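Long-range contacts in leucine aminopeptidase (Parabacteroides distasonis, PDB 3TC8), which binds zinc and is probably an M28-family exopeptidase, with likely aminopeptidase or glutaminyl cyclase activity: residues S17-F22 with V302-Y307; Y108-P113 with Y279-K284; E212-R217 with D249-V254. All coordinates share one frame; numbering follows the deposited sequence. Where two conformers were deposited one is given.

Interaction 1: S17-F22 with V302-Y307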
loop_
_atom_site.group_PDB
_atom_site.type_symbol
_atom_site.label_atom_id
_atom_site.label_comp_id
_atom_site.label_asym_id
_atom_site.label_seq_id
_atom_site.Cartn_x
_atom_site.Cartn_y
_atom_site.Cartn_z
ATOM N N SER A 17 8.954 -3.271 24.483
ATOM C CA SER A 17 9.610 -1.981 24.793
ATOM C C SER A 17 8.577 -0.843 24.698
ATOM O O SER A 17 7.389 -1.031 24.933
ATOM C CB SER A 17 10.822 -1.773 23.835
ATOM O OG SER A 17 10.473 -1.358 22.493
ATOM N N ALA A 18 9.040 0.343 24.340
ATOM C CA ALA A 18 8.159 1.366 23.828
ATOM C C ALA A 18 7.423 0.867 22.575
ATOM O O ALA A 18 6.360 1.451 22.220
ATOM C CB ALA A 18 8.977 2.648 23.494
ATOM N N VAL A 19 7.957 -0.160 21.881
ATOM C CA VAL A 19 7.473 -0.453 20.550
ATOM C C VAL A 19 6.921 -1.885 20.480
ATOM O O VAL A 19 7.647 -2.823 20.803
ATOM C CB VAL A 19 8.565 -0.228 19.503
ATOM C CG1 VAL A 19 7.981 -0.412 18.106
ATOM C CG2 VAL A 19 9.196 1.166 19.610
ATOM N N PRO A 20 5.687 -2.079 20.015
ATOM C CA PRO A 20 5.174 -3.414 19.851
ATOM C C PRO A 20 5.986 -4.244 18.864
ATOM O O PRO A 20 6.670 -3.731 17.991
ATOM C CB PRO A 20 3.763 -3.162 19.314
ATOM C CG PRO A 20 3.408 -1.840 19.667
ATOM C CD PRO A 20 4.678 -1.068 19.695
ATOM N N ASP A 21 5.807 -5.552 18.977
ATOM C CA ASP A 21 6.439 -6.555 18.132
ATOM C C ASP A 21 5.517 -6.857 16.940
ATOM O O ASP A 21 4.415 -7.404 17.130
ATOM C CB ASP A 21 6.599 -7.797 19.026
ATOM C CG ASP A 21 7.484 -8.871 18.458
ATOM O OD1 ASP A 21 7.824 -8.849 17.262
ATOM O OD2 ASP A 21 7.819 -9.806 19.223
ATOM N N PHE A 22 5.928 -6.549 15.732
ATOM C CA PHE A 22 5.199 -6.901 14.518
ATOM C C PHE A 22 5.310 -8.420 14.340
ATOM O O PHE A 22 6.410 -8.973 14.240
ATOM C CB PHE A 22 5.855 -6.197 13.348
ATOM C CG PHE A 22 5.225 -6.466 11.977
ATOM C CD1 PHE A 22 5.670 -7.507 11.189
ATOM C CD2 PHE A 22 4.257 -5.620 11.494
ATOM C CE1 PHE A 22 5.153 -7.686 9.926
ATOM C CE2 PHE A 22 3.738 -5.803 10.209
ATOM C CZ PHE A 22 4.214 -6.824 9.441
ATOM N N VAL A 302 8.191 0.438 10.424
ATOM C CA VAL A 302 7.136 1.388 10.543
ATOM C C VAL A 302 6.707 1.541 12.003
ATOM O O VAL A 302 6.449 2.651 12.475
ATOM C CB VAL A 302 5.938 1.020 9.612
ATOM C CG1 VAL A 302 4.745 1.877 9.916
ATOM C CG2 VAL A 302 6.342 1.134 8.152
ATOM N N LEU A 303 6.565 0.437 12.738
ATOM C CA LEU A 303 6.206 0.559 14.153
ATOM C C LEU A 303 7.218 1.419 14.915
ATOM O O LEU A 303 6.877 2.236 15.733
ATOM C CB LEU A 303 6.114 -0.836 14.809
ATOM C CG LEU A 303 4.910 -1.674 14.390
ATOM C CD1 LEU A 303 4.998 -3.047 15.022
ATOM C CD2 LEU A 303 3.603 -1.015 14.757
ATOM N N GLU A 304 8.484 1.136 14.696
ATOM C CA GLU A 304 9.547 1.914 15.370
ATOM C C GLU A 304 9.396 3.409 15.137
ATOM O O GLU A 304 9.552 4.199 16.058
ATOM C CB GLU A 304 10.910 1.416 14.942
ATOM C CG GLU A 304 12.095 2.097 15.662
ATOM C CD GLU A 304 12.238 1.662 17.125
ATOM O OE1 GLU A 304 11.789 0.551 17.484
ATOM O OE2 GLU A 304 12.875 2.400 17.919
ATOM N N VAL A 305 9.084 3.798 13.906
ATOM C CA VAL A 305 8.967 5.159 13.536
ATOM C C VAL A 305 7.743 5.832 14.178
ATOM O O VAL A 305 7.817 6.949 14.750
ATOM C CB VAL A 305 8.951 5.219 12.005
ATOM C CG1 VAL A 305 8.564 6.613 11.514
ATOM C CG2 VAL A 305 10.313 4.791 11.483
ATOM N N ILE A 306 6.576 5.181 14.091
ATOM C CA ILE A 306 5.371 5.821 14.569
ATOM C C ILE A 306 5.280 5.837 16.096
ATOM O O ILE A 306 4.648 6.719 16.648
ATOM C CB ILE A 306 4.072 5.261 13.926
ATOM C CG1 ILE A 306 3.778 3.816 14.401
ATOM C CG2 ILE A 306 4.160 5.351 12.396
ATOM C CD1 ILE A 306 2.524 3.203 13.839
ATOM N N TYR A 307 5.881 4.852 16.758
ATOM C CA TYR A 307 5.897 4.831 18.215
ATOM C C TYR A 307 7.063 5.581 18.795
ATOM O O TYR A 307 6.970 5.974 19.970
ATOM C CB TYR A 307 5.989 3.390 18.726
ATOM C CG TYR A 307 4.664 2.654 18.726
ATOM C CD1 TYR A 307 4.145 2.066 17.567
ATOM C CD2 TYR A 307 3.929 2.537 19.872
ATOM C CE1 TYR A 307 2.943 1.374 17.582
ATOM C CE2 TYR A 307 2.702 1.863 19.895
ATOM C CZ TYR A 307 2.182 1.291 18.745
ATOM O OH TYR A 307 1.028 0.571 18.702
#
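Y307 CG stands anti to its carbonyl carbon (chi1 -80°), which brings the ring to P20, and V19 has CG1 anti to its backbone N (chi1 -174°), close to L303. P20 meets the tyrosine tip to tip, with CD over the face of its ring. P20 CD sits 3.4 Å from the centroid of the Y307 ring, 7° off the normal, a CH-pi contact. The neighbouring P20 CG reaches further out, to 3.5 Å from Y307 CZ. V19 splits its two methyls. V19 CG1 rests 3.8 Å from L303 CB, while V19 CG2 lies 3.4 Å from E304 OE1 and also touches Y307 CB. E304 crosses V19 at about a right angle, and its other oxygen, OE2, pairs with R309 in a salt bridge. L303 CD1 closes the row, 3.7 Å from F22 CB. No hydrogen bond joins the two segments. An ST turn shapes the start of the loop, with V19 N bonded to S17 OG. Q300, earlier on the same helix, bonds to both P20 O and F22 N; Y307 OH bonds to K145 O. The loop leads into helix 24-36 and lies against helix 292-308, while P20, F22 and Y307 also touch helix 125-144.

Interaction 2: Y108-P113 with Y279-K284. With EDO (1,2-ethanediol), chain D.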
loop_
_atom_site.group_PDB
_atom_site.type_symbol
_atom_site.label_atom_id
_atom_site.label_comp_id
_atom_site.label_asym_id
_atom_site.label_seq_id
_atom_site.Cartn_x
_atom_site.Cartn_y
_atom_site.Cartn_z
ATOM N N TYR A 108 -5.449 -7.389 -15.250
ATOM C CA TYR A 108 -4.601 -7.795 -16.348
ATOM C C TYR A 108 -3.274 -8.318 -15.818
ATOM O O TYR A 108 -2.867 -7.998 -14.704
ATOM C CB TYR A 108 -4.293 -6.622 -17.295
ATOM C CG TYR A 108 -5.462 -5.765 -17.666
ATOM C CD1 TYR A 108 -6.601 -6.294 -18.251
ATOM C CD2 TYR A 108 -5.464 -4.414 -17.374
ATOM C CE1 TYR A 108 -7.669 -5.486 -18.579
ATOM C CE2 TYR A 108 -6.553 -3.580 -17.675
ATOM C CZ TYR A 108 -7.648 -4.144 -18.261
ATOM O OH TYR A 108 -8.698 -3.322 -18.594
ATOM N N SER A 109 -2.623 -9.134 -16.609
ATOM C CA SER A 109 -1.239 -9.571 -16.382
ATOM C C SER A 109 -0.409 -9.145 -17.588
ATOM O O SER A 109 0.118 -9.959 -18.328
ATOM C CB SER A 109 -1.173 -11.064 -16.131
ATOM O OG SER A 109 -2.009 -11.424 -15.051
ATOM N N ASP A 110 -0.343 -7.816 -17.788
ATOM C CA ASP A 110 0.080 -7.266 -19.069
ATOM C C ASP A 110 1.575 -7.267 -19.307
ATOM O O ASP A 110 1.979 -6.969 -20.407
ATOM C CB ASP A 110 -0.544 -5.887 -19.317
ATOM C CG ASP A 110 -0.385 -4.877 -18.166
ATOM O OD1 ASP A 110 -0.486 -5.245 -16.976
ATOM O OD2 ASP A 110 -0.225 -3.659 -18.503
ATOM N N HIS A 111 2.336 -7.703 -18.310
ATOM C CA HIS A 111 3.745 -7.965 -18.465
ATOM C C HIS A 111 4.078 -9.458 -18.476
ATOM O O HIS A 111 5.243 -9.866 -18.518
ATOM C CB HIS A 111 4.572 -7.240 -17.429
ATOM C CG HIS A 111 4.630 -5.776 -17.677
ATOM N ND1 HIS A 111 5.680 -5.194 -18.338
ATOM C CD2 HIS A 111 3.753 -4.783 -17.419
ATOM C CE1 HIS A 111 5.431 -3.903 -18.489
ATOM N NE2 HIS A 111 4.291 -3.610 -17.896
ATOM N N ASP A 112 3.068 -10.315 -18.480
ATOM C CA ASP A 112 3.284 -11.748 -18.514
ATOM C C ASP A 112 3.991 -12.116 -19.806
ATOM O O ASP A 112 3.657 -11.608 -20.862
ATOM C CB ASP A 112 1.978 -12.553 -18.382
ATOM C CG ASP A 112 2.219 -13.930 -17.869
ATOM O OD1 ASP A 112 2.545 -14.825 -18.683
ATOM O OD2 ASP A 112 2.124 -14.097 -16.636
ATOM N N PRO A 113 4.943 -13.070 -19.753
ATOM C CA PRO A 113 5.550 -13.526 -21.009
ATOM C C PRO A 113 4.541 -14.198 -21.966
ATOM O O PRO A 113 4.809 -14.227 -23.179
ATOM C CB PRO A 113 6.607 -14.534 -20.577
ATOM C CG PRO A 113 6.606 -14.510 -19.145
ATOM C CD PRO A 113 5.574 -13.673 -18.559
ATOM N N TYR A 279 8.164 -10.578 -11.261
ATOM C CA TYR A 279 6.808 -11.050 -11.367
ATOM C C TYR A 279 5.767 -9.947 -11.409
ATOM O O TYR A 279 4.564 -10.247 -11.475
ATOM C CB TYR A 279 6.536 -12.044 -10.215
ATOM C CG TYR A 279 6.875 -11.472 -8.856
ATOM C CD1 TYR A 279 6.008 -10.606 -8.206
ATOM C CD2 TYR A 279 8.050 -11.830 -8.222
ATOM C CE1 TYR A 279 6.321 -10.076 -6.954
ATOM C CE2 TYR A 279 8.387 -11.279 -7.000
ATOM C CZ TYR A 279 7.528 -10.413 -6.370
ATOM O OH TYR A 279 7.907 -9.943 -5.128
ATOM N N TRP A 280 6.175 -8.695 -11.374
ATOM C CA TRP A 280 5.251 -7.567 -11.388
ATOM C C TRP A 280 4.347 -7.588 -12.639
ATOM O O TRP A 280 4.832 -7.723 -13.764
ATOM C CB TRP A 280 6.041 -6.268 -11.365
ATOM C CG TRP A 280 5.253 -5.027 -11.542
ATOM C CD1 TRP A 280 4.426 -4.437 -10.641
ATOM C CD2 TRP A 280 5.231 -4.190 -12.689
ATOM N NE1 TRP A 280 3.938 -3.283 -11.121
ATOM C CE2 TRP A 280 4.393 -3.112 -12.399
ATOM C CE3 TRP A 280 5.845 -4.245 -13.951
ATOM C CZ2 TRP A 280 4.172 -2.057 -13.318
ATOM C CZ3 TRP A 280 5.629 -3.221 -14.846
ATOM C CH2 TRP A 280 4.824 -2.155 -14.521
ATOM N N HIS A 281 3.051 -7.516 -12.401
ATOM C CA HIS A 281 2.069 -7.481 -13.490
ATOM C C HIS A 281 2.133 -8.741 -14.382
ATOM O O HIS A 281 1.880 -8.704 -15.592
ATOM C CB HIS A 281 2.114 -6.150 -14.263
ATOM C CG HIS A 281 1.534 -5.037 -13.455
ATOM N ND1 HIS A 281 1.291 -3.781 -13.957
ATOM C CD2 HIS A 281 1.126 -5.012 -12.155
ATOM C CE1 HIS A 281 0.777 -3.026 -12.992
ATOM N NE2 HIS A 281 0.647 -3.753 -11.896
ATOM N N THR A 282 2.461 -9.840 -13.732
ATOM C CA THR A 282 2.396 -11.168 -14.325
ATOM C C THR A 282 1.578 -12.093 -13.447
ATOM O O THR A 282 1.286 -11.797 -12.275
ATOM C CB THR A 282 3.802 -11.824 -14.460
ATOM O OG1 THR A 282 4.227 -12.380 -13.195
ATOM C CG2 THR A 282 4.868 -10.902 -15.029
ATOM N N GLN A 283 1.240 -13.266 -13.991
ATOM C CA GLN A 283 0.565 -14.290 -13.229
ATOM C C GLN A 283 1.333 -14.798 -12.032
ATOM O O GLN A 283 0.703 -15.331 -11.095
ATOM C CB GLN A 283 0.205 -15.464 -14.139
ATOM C CG GLN A 283 -0.977 -15.149 -15.070
ATOM C CD GLN A 283 -2.278 -15.128 -14.339
ATOM O OE1 GLN A 283 -2.784 -16.200 -13.981
ATOM N NE2 GLN A 283 -2.831 -13.940 -14.093
ATOM N N LYS A 284 2.638 -14.582 -12.011
ATOM C CA LYS A 284 3.453 -15.023 -10.889
ATOM C C LYS A 284 3.477 -14.078 -9.695
ATOM O O LYS A 284 4.159 -14.375 -8.721
ATOM C CB LYS A 284 4.869 -15.296 -11.367
ATOM C CG LYS A 284 4.974 -16.577 -12.142
ATOM C CD LYS A 284 6.393 -16.937 -12.476
ATOM C CE LYS A 284 6.540 -18.270 -13.196
ATOM N NZ LYS A 284 7.924 -18.392 -13.791
HETATM C C1 EDO D . 3.658 -0.083 -8.555
HETATM O O1 EDO D . 2.527 0.780 -8.643
HETATM C C2 EDO D . 3.227 -1.539 -8.619
HETATM O O2 EDO D . 2.138 -1.788 -9.566
HETATM O O HOH W 1 1.358 -2.570 -16.427
#
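One water joins D110 to the zinc ligand H281. It accepts from H281 ND1 at 2.8 Å, in the plane of the ring, and donates to D110 OD2. The D110 carboxylate and the H281 ring run side by side, their planes 30° apart. H281 NE2 is turned to the zinc ion, which D127 and D160 also bind. R106 forms a salt bridge with D110 OD1. The backbone of H281 is held too: H111 N bonds to H281 O at 2.9 Å, inside the type I turn from S109 to D112. W280 packs its indole against two histidines. W280 CZ3 lies 3.4 Å above the H111 ring plane, toward the rim, with the planes at 39°. On the H281 side, W280 NE1 sits over the centre of the imidazole. W280 NE1 also bonds to O2 of an ethanediol, probably from the crystallisation liquor, at 2.8 Å. An alanine in place of W280 would probably open a gap beside both rings and let the H281 imidazole turn more easily. Further along, Q283 N meets D112 OD2 at 2.9 Å, nearly straight (167°). Q283 NE2 bonds to S109 OG at 2.8 Å, with S109 OG close to the Q283 amide plane. S109 OG also bonds to T120 O. The water and D110 thus form a second shell that probably fixes the rotation of H281 and would be expected to polarise its ND1-H.

Interaction 3: E212-R217 with D249-V254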
loop_
_atom_site.group_PDB
_atom_site.type_symbol
_atom_site.label_atom_id
_atom_site.label_comp_id
_atom_site.label_asym_id
_atom_site.label_seq_id
_atom_site.Cartn_x
_atom_site.Cartn_y
_atom_site.Cartn_z
ATOM N N GLU A 212 12.964 6.486 -2.769
ATOM C CA GLU A 212 12.291 6.796 -4.026
ATOM C C GLU A 212 12.291 8.307 -4.284
ATOM O O GLU A 212 12.221 9.099 -3.364
ATOM C CB GLU A 212 10.899 6.141 -3.933
ATOM C CG GLU A 212 10.031 6.248 -5.163
ATOM C CD GLU A 212 9.327 7.572 -5.345
ATOM O OE1 GLU A 212 8.884 8.140 -4.323
ATOM O OE2 GLU A 212 9.216 8.038 -6.523
ATOM N N GLN A 213 12.350 8.689 -5.550
ATOM C CA GLN A 213 12.611 10.111 -5.877
ATOM C C GLN A 213 11.509 11.058 -5.463
ATOM O O GLN A 213 11.796 12.107 -4.896
ATOM C CB GLN A 213 12.880 10.297 -7.368
ATOM C CG GLN A 213 14.213 9.803 -7.785
ATOM C CD GLN A 213 15.342 10.524 -7.137
ATOM O OE1 GLN A 213 15.311 11.739 -7.006
ATOM N NE2 GLN A 213 16.291 9.753 -6.595
ATOM N N GLN A 214 10.230 10.692 -5.694
ATOM C CA GLN A 214 9.163 11.609 -5.315
ATOM C C GLN A 214 9.089 11.768 -3.789
ATOM O O GLN A 214 8.835 12.853 -3.266
ATOM C CB GLN A 214 7.813 11.154 -5.842
ATOM C CG GLN A 214 7.779 11.041 -7.361
ATOM C CD GLN A 214 6.355 10.971 -7.875
ATOM O OE1 GLN A 214 5.711 12.011 -8.079
ATOM N NE2 GLN A 214 5.839 9.772 -8.080
ATOM N N SER A 215 9.369 10.664 -3.089
ATOM C CA SER A 215 9.428 10.630 -1.639
ATOM C C SER A 215 10.512 11.552 -1.125
ATOM O O SER A 215 10.316 12.290 -0.156
ATOM C CB SER A 215 9.720 9.174 -1.213
ATOM O OG SER A 215 8.723 8.265 -1.613
ATOM N N LEU A 216 11.702 11.461 -1.718
ATOM C CA LEU A 216 12.794 12.353 -1.336
ATOM C C LEU A 216 12.487 13.819 -1.621
ATOM O O LEU A 216 12.749 14.697 -0.814
ATOM C CB LEU A 216 14.059 11.941 -2.072
ATOM C CG LEU A 216 14.822 10.720 -1.597
ATOM C CD1 LEU A 216 15.819 10.274 -2.649
ATOM C CD2 LEU A 216 15.415 10.946 -0.227
ATOM N N ARG A 217 11.941 14.087 -2.809
ATOM C CA ARG A 217 11.663 15.467 -3.154
ATOM C C ARG A 217 10.649 16.111 -2.224
ATOM O O ARG A 217 10.805 17.278 -1.838
ATOM C CB ARG A 217 11.235 15.580 -4.609
ATOM C CG ARG A 217 11.356 16.993 -5.212
ATOM C CD ARG A 217 12.812 17.409 -5.466
ATOM N NE ARG A 217 12.895 18.570 -6.328
ATOM C CZ ARG A 217 12.774 19.845 -5.956
ATOM N NH1 ARG A 217 12.664 20.172 -4.684
ATOM N NH2 ARG A 217 12.755 20.796 -6.898
ATOM N N ASP A 249 2.871 6.286 -7.938
ATOM C CA ASP A 249 2.169 5.513 -6.926
ATOM C C ASP A 249 1.264 6.412 -6.120
ATOM O O ASP A 249 1.223 7.643 -6.316
ATOM C CB ASP A 249 3.183 4.778 -6.045
ATOM C CG ASP A 249 2.735 3.410 -5.582
ATOM O OD1 ASP A 249 1.528 3.102 -5.666
ATOM O OD2 ASP A 249 3.630 2.614 -5.109
ATOM N N ASP A 250 0.476 5.835 -5.214
ATOM C CA ASP A 250 -0.551 6.581 -4.548
ATOM C C ASP A 250 -0.032 7.793 -3.791
ATOM O O ASP A 250 -0.742 8.772 -3.625
ATOM C CB ASP A 250 -1.312 5.653 -3.559
ATOM C CG ASP A 250 -2.189 4.561 -4.224
ATOM O OD1 ASP A 250 -3.091 4.935 -4.954
ATOM O OD2 ASP A 250 -1.972 3.368 -3.963
ATOM N N HIS A 251 1.202 7.699 -3.283
ATOM C CA HIS A 251 1.750 8.812 -2.488
ATOM C C HIS A 251 1.847 10.122 -3.261
ATOM O O HIS A 251 1.664 11.192 -2.664
ATOM C CB HIS A 251 3.113 8.426 -1.894
ATOM C CG HIS A 251 4.213 8.236 -2.877
ATOM N ND1 HIS A 251 4.058 7.449 -4.000
ATOM C CD2 HIS A 251 5.476 8.733 -2.894
ATOM C CE1 HIS A 251 5.191 7.479 -4.678
ATOM N NE2 HIS A 251 6.070 8.242 -4.021
ATOM N N GLN A 252 2.031 10.058 -4.583
ATOM C CA GLN A 252 2.120 11.324 -5.339
ATOM C C GLN A 252 0.820 12.117 -5.278
ATOM O O GLN A 252 0.833 13.332 -5.292
ATOM C CB GLN A 252 2.554 11.123 -6.765
ATOM C CG GLN A 252 1.531 10.642 -7.674
ATOM C CD GLN A 252 2.143 10.308 -9.028
ATOM O OE1 GLN A 252 3.100 9.545 -9.082
ATOM N NE2 GLN A 252 1.529 10.797 -10.116
ATOM N N TYR A 253 -0.309 11.398 -5.219
ATOM C CA TYR A 253 -1.602 12.023 -5.201
ATOM C C TYR A 253 -1.988 12.513 -3.811
ATOM O O TYR A 253 -2.732 13.473 -3.686
ATOM C CB TYR A 253 -2.635 11.098 -5.852
ATOM C CG TYR A 253 -2.429 10.873 -7.298
ATOM C CD1 TYR A 253 -2.762 11.852 -8.228
ATOM C CD2 TYR A 253 -1.858 9.709 -7.755
ATOM C CE1 TYR A 253 -2.578 11.640 -9.603
ATOM C CE2 TYR A 253 -1.632 9.490 -9.123
ATOM C CZ TYR A 253 -1.992 10.440 -10.035
ATOM O OH TYR A 253 -1.803 10.202 -11.364
ATOM N N VAL A 254 -1.460 11.852 -2.776
ATOM C CA VAL A 254 -1.613 12.363 -1.415
ATOM C C VAL A 254 -0.817 13.675 -1.289
ATOM O O VAL A 254 -1.344 14.653 -0.740
ATOM C CB VAL A 254 -1.174 11.334 -0.385
ATOM C CG1 VAL A 254 -1.164 11.935 1.009
ATOM C CG2 VAL A 254 -2.052 10.063 -0.472
#
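E212-R217 and D249-V254 each carry the first turn of a helix, and the axes of 213-217 and 250-254 run nearly alike in direction, 27° apart and 10.2 Å at closest approach. E212 and H251 meet tip to tip between the helix starts. H251 NE2 donates to E212 OE1 at 2.8 Å, from above the carboxylate plane, and the ring and carboxylate planes stand 87° apart. H251 CG takes the crowded position between its backbone N and carbonyl carbon, and from there the ring is directed at E212. Two more donors grip the same oxygen. S215 OG donates to the anti lone pair of E212 OE1 at 2.7 Å, and S215 N reaches it from above the plane. E212 OE2 accepts from Q214 N at 3.0 Å. E212 is therefore the N-cap of helix 213-233, its side chain taking two N-H groups of the first turn. These donors, and the helix end itself, probably favour a charged carboxylate. S215 OG lies 3.5 Å from H251 CD2 and has a further bond with D264 N of strand 262-266. A second hydrogen bond joins the two helix starts. Q214 NE2 donates to Q252 OE1 at 2.9 Å, almost perfectly straight, from above the Q252 carbonyl plane, with the two amide planes 80° apart. I247 bonds to both sides of this pairing, its N to E212 OE2 and its O to Q214 NE2. H251 packs on F100 of strand 96-102 and on D264.

Interactions 1, 2 and 3 are nested along the chain. S17-F22 with V302-Y307 closes the outermost loop, Y108-P113 with Y279-K284 lies within it, and E212-R217 with D249-V254 lies inside that. Interactions 1 and 2 sit on opposite sides of the chain's centre, their own centres about 35 Å apart. Interaction 3 is the more central one, about 24 Å from each between centres, and no two touch. Helix 292-308 follows the loop of interaction 2 and carries one side of interaction 1. The mixed sheet lies by interaction 3, and the loops after its strands 96-102 and 262-266 build interaction 2. The two ends of the modelled chain meet away from the zinc site.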